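Local coordinates for protein excinuclease ABC, subunit A. (Deinococcus radiodurans, PDB 2VF7) that binds DNA and binds and hydrolyses ATP as a zinc-containing UvrA-family ABC ATPase, probably recognising damaged DNA for excision repair, at residues A53-Y65 with V82-A96. The protein carries 1 engineered substitution. Numbering follows the deposited sequence.
Sequences AFGTLYAEAQRRY and VPDVDAIDGLPPAVA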
ATOM      1  N   ALA A  53     -17.715   5.745 -16.287  1.00 50.57           N
ATOM      2  CA  ALA A  53     -17.827   4.732 -15.224  1.00 50.96           C
ATOM      3  C   ALA A  53     -16.501   4.432 -14.541  1.00 51.34           C
ATOM      4  O   ALA A  53     -16.455   4.301 -13.325  1.00 52.96           O
ATOM      5  CB  ALA A  53     -18.495   3.426 -15.739  1.00 50.50           C
ATOM      6  N   PHE A  54     -15.423   4.314 -15.310  1.00 51.41           N
ATOM      7  CA  PHE A  54     -14.122   3.973 -14.731  1.00 51.03           C
ATOM      8  C   PHE A  54     -13.226   5.167 -14.535  1.00 51.22           C
ATOM      9  O   PHE A  54     -12.654   5.329 -13.462  1.00 52.09           O
ATOM     10  CB  PHE A  54     -13.380   2.934 -15.596  1.00 50.87           C
ATOM     11  CG  PHE A  54     -13.947   1.547 -15.500  1.00 50.89           C
ATOM     12  CD1 PHE A  54     -15.000   1.153 -16.313  1.00 48.91           C
ATOM     13  CD2 PHE A  54     -13.432   0.628 -14.589  1.00 50.88           C
ATOM     14  CE1 PHE A  54     -15.528  -0.126 -16.217  1.00 48.66           C
ATOM     15  CE2 PHE A  54     -13.975  -0.669 -14.496  1.00 48.25           C
ATOM     16  CZ  PHE A  54     -14.999  -1.031 -15.305  1.00 48.96           C
ATOM     17  N   GLY A  55     -13.060   5.970 -15.588  1.00 51.21           N
ATOM     18  CA  GLY A  55     -12.129   7.095 -15.591  1.00 51.55           C
ATOM     19  C   GLY A  55     -12.491   8.186 -14.601  1.00 51.81           C
ATOM     20  O   GLY A  55     -11.611   8.908 -14.089  1.00 51.91           O
ATOM     21  N   THR A  56     -13.786   8.285 -14.316  1.00 51.53           N
ATOM     22  CA  THR A  56     -14.328   9.348 -13.470  1.00 51.60           C
ATOM     23  C   THR A  56     -14.890   8.788 -12.157  1.00 51.50           C
ATOM     24  O   THR A  56     -14.383   9.111 -11.079  1.00 51.50           O
ATOM     25  CB  THR A  56     -15.394  10.161 -14.243  1.00 51.40           C
ATOM     26  OG1 THR A  56     -14.775  10.783 -15.371  1.00 51.89           O
ATOM     27  CG2 THR A  56     -16.005  11.239 -13.378  1.00 50.66           C
ATOM     28  N   LEU A  57     -15.907   7.933 -12.252  1.00 51.82           N
ATOM     29  CA  LEU A  57     -16.645   7.473 -11.053  1.00 52.02           C
ATOM     30  C   LEU A  57     -15.816   6.557 -10.172  1.00 52.89           C
ATOM     31  O   LEU A  57     -15.547   6.891  -9.016  1.00 53.21           O
ATOM     32  CB  LEU A  57     -18.004   6.849 -11.425  1.00 51.02           C
ATOM     33  CG  LEU A  57     -19.144   7.833 -11.724  1.00 49.78           C
ATOM     34  CD1 LEU A  57     -20.287   7.190 -12.485  1.00 47.76           C
ATOM     35  CD2 LEU A  57     -19.693   8.403 -10.447  1.00 48.82           C
ATOM     36  N   TYR A  58     -15.390   5.417 -10.713  1.00 53.56           N
ATOM     37  CA  TYR A  58     -14.520   4.512  -9.972  1.00 54.58           C
ATOM     38  C   TYR A  58     -13.267   5.223  -9.459  1.00 54.77           C
ATOM     39  O   TYR A  58     -12.950   5.162  -8.268  1.00 55.43           O
ATOM     40  CB  TYR A  58     -14.170   3.271 -10.823  1.00 55.35           C
ATOM     41  CG  TYR A  58     -13.028   2.438 -10.289  1.00 56.35           C
ATOM     42  CD1 TYR A  58     -13.198   1.612  -9.172  1.00 55.96           C
ATOM     43  CD2 TYR A  58     -11.771   2.462 -10.908  1.00 57.47           C
ATOM     44  CE1 TYR A  58     -12.147   0.848  -8.678  1.00 55.79           C
ATOM     45  CE2 TYR A  58     -10.698   1.696 -10.414  1.00 56.22           C
ATOM     46  CZ  TYR A  58     -10.908   0.893  -9.294  1.00 56.80           C
ATOM     47  OH  TYR A  58      -9.872   0.126  -8.796  1.00 58.05           O
ATOM     48  N   ALA A  59     -12.584   5.935 -10.348  1.00 54.96           N
ATOM     49  CA  ALA A  59     -11.315   6.582 -10.025  1.00 54.84           C
ATOM     50  C   ALA A  59     -11.373   7.647  -8.918  1.00 55.00           C
ATOM     51  O   ALA A  59     -10.481   7.700  -8.059  1.00 55.20           O
ATOM     52  CB  ALA A  59     -10.674   7.144 -11.277  1.00 54.59           C
ATOM     53  N   GLU A  60     -12.387   8.502  -8.935  1.00 55.09           N
ATOM     54  CA  GLU A  60     -12.562   9.478  -7.845  1.00 56.03           C
ATOM     55  C   GLU A  60     -12.936   8.780  -6.521  1.00 56.11           C
ATOM     56  O   GLU A  60     -12.383   9.085  -5.475  1.00 56.67           O
ATOM     57  CB  GLU A  60     -13.581  10.554  -8.251  1.00 56.18           C
ATOM     58  CG  GLU A  60     -13.871  11.656  -7.216  1.00 57.40           C
ATOM     59  CD  GLU A  60     -12.735  12.660  -7.042  1.00 59.25           C
ATOM     60  OE1 GLU A  60     -11.740  12.593  -7.800  1.00 58.98           O
ATOM     61  OE2 GLU A  60     -12.838  13.507  -6.125  1.00 58.61           O
ATOM     62  N   ALA A  61     -13.843   7.816  -6.577  1.00 56.80           N
ATOM     63  CA  ALA A  61     -14.205   7.018  -5.399  1.00 57.29           C
ATOM     64  C   ALA A  61     -13.034   6.305  -4.720  1.00 57.84           C
ATOM     65  O   ALA A  61     -13.023   6.180  -3.494  1.00 58.40           O
ATOM     66  CB  ALA A  61     -15.288   6.018  -5.752  1.00 57.15           C
ATOM     67  N   GLN A  62     -12.065   5.822  -5.502  1.00 58.36           N
ATOM     68  CA  GLN A  62     -10.881   5.135  -4.941  1.00 58.82           C
ATOM     69  C   GLN A  62      -9.818   6.059  -4.411  1.00 59.10           C
ATOM     70  O   GLN A  62      -9.244   5.798  -3.363  1.00 60.02           O
ATOM     71  CB  GLN A  62     -10.239   4.176  -5.941  1.00 58.68           C
ATOM     72  CG  GLN A  62     -10.803   2.774  -5.863  1.00 60.17           C
ATOM     73  CD  GLN A  62      -9.736   1.680  -5.877  1.00 62.44           C
ATOM     74  OE1 GLN A  62      -9.981   0.565  -5.380  1.00 63.83           O
ATOM     75  NE2 GLN A  62      -8.553   1.984  -6.439  1.00 60.10           N
ATOM     76  N   ARG A  63      -9.524   7.120  -5.153  1.00 59.24           N
ATOM     77  CA  ARG A  63      -8.648   8.184  -4.675  1.00 59.46           C
ATOM     78  C   ARG A  63      -9.047   8.701  -3.282  1.00 58.99           C
ATOM     79  O   ARG A  63      -8.196   8.874  -2.426  1.00 59.32           O
ATOM     80  CB  ARG A  63      -8.670   9.336  -5.686  1.00 59.61           C
ATOM     81  CG  ARG A  63      -7.816  10.537  -5.327  1.00 61.67           C
ATOM     82  CD  ARG A  63      -8.404  11.772  -5.979  1.00 64.86           C
ATOM     83  NE  ARG A  63      -7.950  12.996  -5.334  1.00 69.00           N
ATOM     84  CZ  ARG A  63      -8.734  13.831  -4.654  1.00 71.36           C
ATOM     85  NH1 ARG A  63     -10.042  13.592  -4.524  1.00 71.87           N
ATOM     86  NH2 ARG A  63      -8.205  14.923  -4.109  1.00 72.40           N
ATOM     87  N   ARG A  64     -10.334   8.960  -3.080  1.00 58.84           N
ATOM     88  CA  ARG A  64     -10.852   9.521  -1.827  1.00 59.03           C
ATOM     89  C   ARG A  64     -10.655   8.578  -0.650  1.00 59.16           C
ATOM     90  O   ARG A  64     -10.169   8.984   0.409  1.00 58.59           O
ATOM     91  CB  ARG A  64     -12.345   9.828  -1.953  1.00 58.50           C
ATOM     92  CG  ARG A  64     -12.659  10.990  -2.850  1.00 59.35           C
ATOM     93  CD  ARG A  64     -14.145  11.245  -2.888  1.00 58.95           C
ATOM     94  NE  ARG A  64     -14.437  12.450  -3.648  1.00 58.76           N
ATOM     95  CZ  ARG A  64     -15.660  12.821  -3.998  1.00 60.22           C
ATOM     96  NH1 ARG A  64     -16.706  12.077  -3.641  1.00 59.38           N
ATOM     97  NH2 ARG A  64     -15.841  13.935  -4.700  1.00 60.85           N
ATOM     98  N   TYR A  65     -11.047   7.323  -0.853  1.00 59.75           N
ATOM     99  CA  TYR A  65     -10.918   6.304   0.173  1.00 60.49           C
ATOM    100  C   TYR A  65      -9.471   6.135   0.619  1.00 60.52           C
ATOM    101  O   TYR A  65      -9.175   6.253   1.819  1.00 60.92           O
ATOM    102  CB  TYR A  65     -11.558   4.969  -0.267  1.00 61.22           C
ATOM    103  CG  TYR A  65     -11.648   3.953   0.854  1.00 62.49           C
ATOM    104  CD1 TYR A  65     -12.623   4.058   1.855  1.00 63.08           C
ATOM    105  CD2 TYR A  65     -10.730   2.904   0.939  1.00 64.05           C
ATOM    106  CE1 TYR A  65     -12.684   3.132   2.898  1.00 61.67           C
ATOM    107  CE2 TYR A  65     -10.780   1.982   1.981  1.00 63.00           C
ATOM    108  CZ  TYR A  65     -11.759   2.100   2.946  1.00 62.41           C
ATOM    109  OH  TYR A  65     -11.795   1.163   3.952  1.00 63.16           O
ATOM    110  N   VAL A  82      -5.261  12.771 -11.374  1.00 63.37           N
ATOM    111  CA  VAL A  82      -6.598  12.878 -10.791  1.00 62.64           C
ATOM    112  C   VAL A  82      -7.653  12.887 -11.910  1.00 61.70           C
ATOM    113  O   VAL A  82      -7.356  13.333 -13.024  1.00 61.56           O
ATOM    114  CB  VAL A  82      -6.742  14.179  -9.971  1.00 62.88           C
ATOM    115  CG1 VAL A  82      -7.580  13.929  -8.759  1.00 62.91           C
ATOM    116  CG2 VAL A  82      -5.389  14.698  -9.537  1.00 63.47           C
ATOM    117  N   PRO A  83      -8.882  12.378 -11.641  1.00 60.68           N
ATOM    118  CA  PRO A  83      -9.917  12.594 -12.660  1.00 59.70           C
ATOM    119  C   PRO A  83     -10.232  14.086 -12.827  1.00 58.90           C
ATOM    120  O   PRO A  83     -10.149  14.853 -11.866  1.00 58.47           O
ATOM    121  CB  PRO A  83     -11.126  11.840 -12.101  1.00 59.62           C
ATOM    122  CG  PRO A  83     -10.558  10.883 -11.099  1.00 59.84           C
ATOM    123  CD  PRO A  83      -9.400  11.594 -10.501  1.00 60.74           C
ATOM    124  N   ASP A  84     -10.551  14.489 -14.054  1.00 58.04           N
ATOM    125  CA  ASP A  84     -10.924  15.865 -14.332  1.00 57.33           C
ATOM    126  C   ASP A  84     -12.414  16.007 -14.086  1.00 56.96           C
ATOM    127  O   ASP A  84     -13.226  15.615 -14.910  1.00 57.07           O
ATOM    128  CB  ASP A  84     -10.558  16.241 -15.766  1.00 57.19           C
ATOM    129  CG  ASP A  84     -10.411  17.743 -15.966  1.00 57.21           C
ATOM    130  OD1 ASP A  84     -11.027  18.527 -15.208  1.00 57.56           O
ATOM    131  OD2 ASP A  84      -9.681  18.143 -16.897  1.00 57.00           O
ATOM    132  N   VAL A  85     -12.768  16.545 -12.927  1.00 56.70           N
ATOM    133  CA  VAL A  85     -14.174  16.651 -12.513  1.00 56.70           C
ATOM    134  C   VAL A  85     -14.370  17.719 -11.408  1.00 56.68           C
ATOM    135  O   VAL A  85     -13.596  17.786 -10.455  1.00 56.38           O
ATOM    136  CB  VAL A  85     -14.749  15.245 -12.123  1.00 56.36           C
ATOM    137  CG1 VAL A  85     -14.032  14.668 -10.898  1.00 56.75           C
ATOM    138  CG2 VAL A  85     -16.267  15.278 -11.959  1.00 55.69           C
ATOM    139  N   ASP A  86     -15.393  18.564 -11.559  1.00 57.03           N
ATOM    140  CA  ASP A  86     -15.677  19.625 -10.583  1.00 57.13           C
ATOM    141  C   ASP A  86     -16.151  19.100  -9.219  1.00 56.82           C
ATOM    142  O   ASP A  86     -15.608  19.494  -8.199  1.00 56.83           O
ATOM    143  CB  ASP A  86     -16.699  20.634 -11.134  1.00 57.04           C
ATOM    144  CG  ASP A  86     -16.112  21.546 -12.181  1.00 58.32           C
ATOM    145  OD1 ASP A  86     -14.881  21.742 -12.132  1.00 60.85           O
ATOM    146  OD2 ASP A  86     -16.869  22.070 -13.043  1.00 57.80           O
ATOM    147  N   ALA A  87     -17.167  18.235  -9.217  1.00 56.63           N
ATOM    148  CA  ALA A  87     -17.746  17.687  -7.982  1.00 56.60           C
ATOM    149  C   ALA A  87     -18.479  16.363  -8.220  1.00 56.50           C
ATOM    150  O   ALA A  87     -19.137  16.186  -9.250  1.00 56.67           O
ATOM    151  CB  ALA A  87     -18.702  18.694  -7.370  1.00 56.65           C
ATOM    152  N   ILE A  88     -18.341  15.432  -7.273  1.00 56.38           N
ATOM    153  CA  ILE A  88     -19.187  14.227  -7.190  1.00 55.45           C
ATOM    154  C   ILE A  88     -19.669  14.070  -5.750  1.00 55.21           C
ATOM    155  O   ILE A  88     -18.854  14.015  -4.824  1.00 55.53           O
ATOM    156  CB  ILE A  88     -18.468  12.911  -7.614  1.00 55.54           C
ATOM    157  CG1 ILE A  88     -17.820  13.029  -8.996  1.00 55.55           C
ATOM    158  CG2 ILE A  88     -19.472  11.761  -7.622  1.00 55.60           C
ATOM    159  CD1 ILE A  88     -16.909  11.848  -9.393  1.00 54.90           C
ATOM    160  N   ASP A  89     -20.983  13.998  -5.575  1.00 54.63           N
ATOM    161  CA  ASP A  89     -21.616  13.880  -4.273  1.00 54.51           C
ATOM    162  C   ASP A  89     -22.413  12.579  -4.177  1.00 54.14           C
ATOM    163  O   ASP A  89     -23.030  12.161  -5.142  1.00 53.82           O
ATOM    164  CB  ASP A  89     -22.569  15.061  -4.052  1.00 54.86           C
ATOM    165  CG  ASP A  89     -21.867  16.422  -4.129  1.00 57.45           C
ATOM    166  OD1 ASP A  89     -20.716  16.567  -3.628  1.00 59.96           O
ATOM    167  OD2 ASP A  89     -22.478  17.362  -4.685  1.00 59.46           O
ATOM    168  N   GLY A  90     -22.403  11.942  -3.010  1.00 53.92           N
ATOM    169  CA  GLY A  90     -23.199  10.734  -2.774  1.00 53.60           C
ATOM    170  C   GLY A  90     -22.585   9.438  -3.258  1.00 53.69           C
ATOM    171  O   GLY A  90     -23.301   8.489  -3.543  1.00 53.69           O
ATOM    172  N   LEU A  91     -21.256   9.394  -3.320  1.00 53.85           N
ATOM    173  CA  LEU A  91     -20.524   8.280  -3.920  1.00 54.23           C
ATOM    174  C   LEU A  91     -19.871   7.389  -2.860  1.00 54.07           C
ATOM    175  O   LEU A  91     -18.935   7.833  -2.186  1.00 53.55           O
ATOM    176  CB  LEU A  91     -19.415   8.830  -4.831  1.00 54.30           C
ATOM    177  CG  LEU A  91     -19.121   8.253  -6.218  1.00 54.55           C
ATOM    178  CD1 LEU A  91     -17.616   8.383  -6.431  1.00 55.93           C
ATOM    179  CD2 LEU A  91     -19.580   6.809  -6.465  1.00 53.52           C
ATOM    180  N   PRO A  92     -20.340   6.119  -2.728  1.00 54.05           N
ATOM    181  CA  PRO A  92     -19.715   5.202  -1.751  1.00 53.72           C
ATOM    182  C   PRO A  92     -18.319   4.734  -2.225  1.00 53.46           C
ATOM    183  O   PRO A  92     -17.883   5.124  -3.300  1.00 53.44           O
ATOM    184  CB  PRO A  92     -20.713   4.028  -1.641  1.00 53.26           C
ATOM    185  CG  PRO A  92     -21.777   4.252  -2.679  1.00 53.57           C
ATOM    186  CD  PRO A  92     -21.430   5.474  -3.495  1.00 53.95           C
ATOM    187  N   PRO A  93     -17.588   3.955  -1.400  1.00 53.34           N
ATOM    188  CA  PRO A  93     -16.347   3.370  -1.938  1.00 52.83           C
ATOM    189  C   PRO A  93     -16.630   2.406  -3.098  1.00 52.63           C
ATOM    190  O   PRO A  93     -17.761   1.949  -3.243  1.00 51.72           O
ATOM    191  CB  PRO A  93     -15.759   2.638  -0.728  1.00 52.93           C
ATOM    192  CG  PRO A  93     -16.368   3.345   0.462  1.00 52.94           C
ATOM    193  CD  PRO A  93     -17.777   3.618   0.023  1.00 52.96           C
ATOM    194  N   ALA A  94     -15.615   2.118  -3.921  1.00 52.72           N
ATOM    195  CA  ALA A  94     -15.809   1.341  -5.140  1.00 53.00           C
ATOM    196  C   ALA A  94     -14.794   0.217  -5.331  1.00 53.98           C
ATOM    197  O   ALA A  94     -13.616   0.385  -5.030  1.00 54.55           O
ATOM    198  CB  ALA A  94     -15.805   2.269  -6.358  1.00 52.71           C
ATOM    199  N   VAL A  95     -15.271  -0.908  -5.873  1.00 54.57           N
ATOM    200  CA  VAL A  95     -14.452  -2.053  -6.291  1.00 54.62           C
ATOM    201  C   VAL A  95     -14.632  -2.286  -7.802  1.00 54.85           C
ATOM    202  O   VAL A  95     -15.751  -2.411  -8.267  1.00 54.90           O
ATOM    203  CB  VAL A  95     -14.872  -3.346  -5.523  1.00 55.07           C
ATOM    204  CG1 VAL A  95     -13.904  -4.483  -5.805  1.00 53.76           C
ATOM    205  CG2 VAL A  95     -14.958  -3.081  -4.012  1.00 54.02           C
ATOM    206  N   ALA A  96     -13.540  -2.314  -8.569  1.00 55.15           N
ATOM    207  CA  ALA A  96     -13.614  -2.712  -9.974  1.00 56.01           C
ATOM    208  C   ALA A  96     -13.386  -4.217 -10.083  1.00 56.62           C
ATOM    209  O   ALA A  96     -12.377  -4.735  -9.583  1.00 56.33           O
ATOM    210  CB  ALA A  96     -12.601  -1.953 -10.834  1.00 55.90           C
TER
HETATM  211  O   HOH W   1     -14.423  13.281 -15.627  1.00 51.16           O
HETATM  212  O   HOH W   2     -10.569  14.737  -8.727  1.00 42.67           O
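With CG anti to its carbonyl carbon (chi1 -71°) and the chain straight from there to NE, Arg64 reaches out from helix 53-65, and somewhat back toward its N-terminal end, to Ile88 O, whereas Glu60, its CG anti to the backbone N and its chain bent at chi2 (72°), folds beside it. Arg64 holds Ile88 O end-on with both terminal nitrogens: NH2 lies 3.0 Å from Ile88 O, in the carbonyl plane on a lone pair, while NH1 comes from above that plane. Glu60 CG lies over one face of the guanidinium, toward its rim, and Glu60 OE2 forms salt bridges to Arg64 NE and Arg63 NH1, which probably favours an ionised carboxylate. The other oxygen, Glu60 OE1, accepts a hydrogen bond from a water that also donates to Pro83 O. Were Arg64 replaced by alanine, Ile88 O would probably lose both these donors and Glu60 one of its two arginine partners. Ile88 CD1 packs 3.7 Å from Glu60 CG, and Pro83 CG sits 3.7 Å from Ala59 CB.

The helix is the one that follows the P-loop (Walker A) of the first ADP site in this ABC-type ATPase. Residues 82-96 curve over one side of it, supplying strand 87-89 to the antiparallel sheet with 15-21 and edge strand 94-96 to the mixed sheet beside 402-406; segment 53-65 crosses strand 94-96 at -123°.

Leu91 CD1 presses tightly on Ala61 CB at 3.4 Å, and Ala94 CB meets the same methyl at 3.8 Å. Farther along strand 94-96, Ala96 CB makes a CH-pi contact over one face of Tyr58, 3.8 Å from the ring centroid, and touches the edge of Phe54 at CE2. Tyr65, whose CD1 approaches Pro93 CG, also meets Tyr65 of the second subunit.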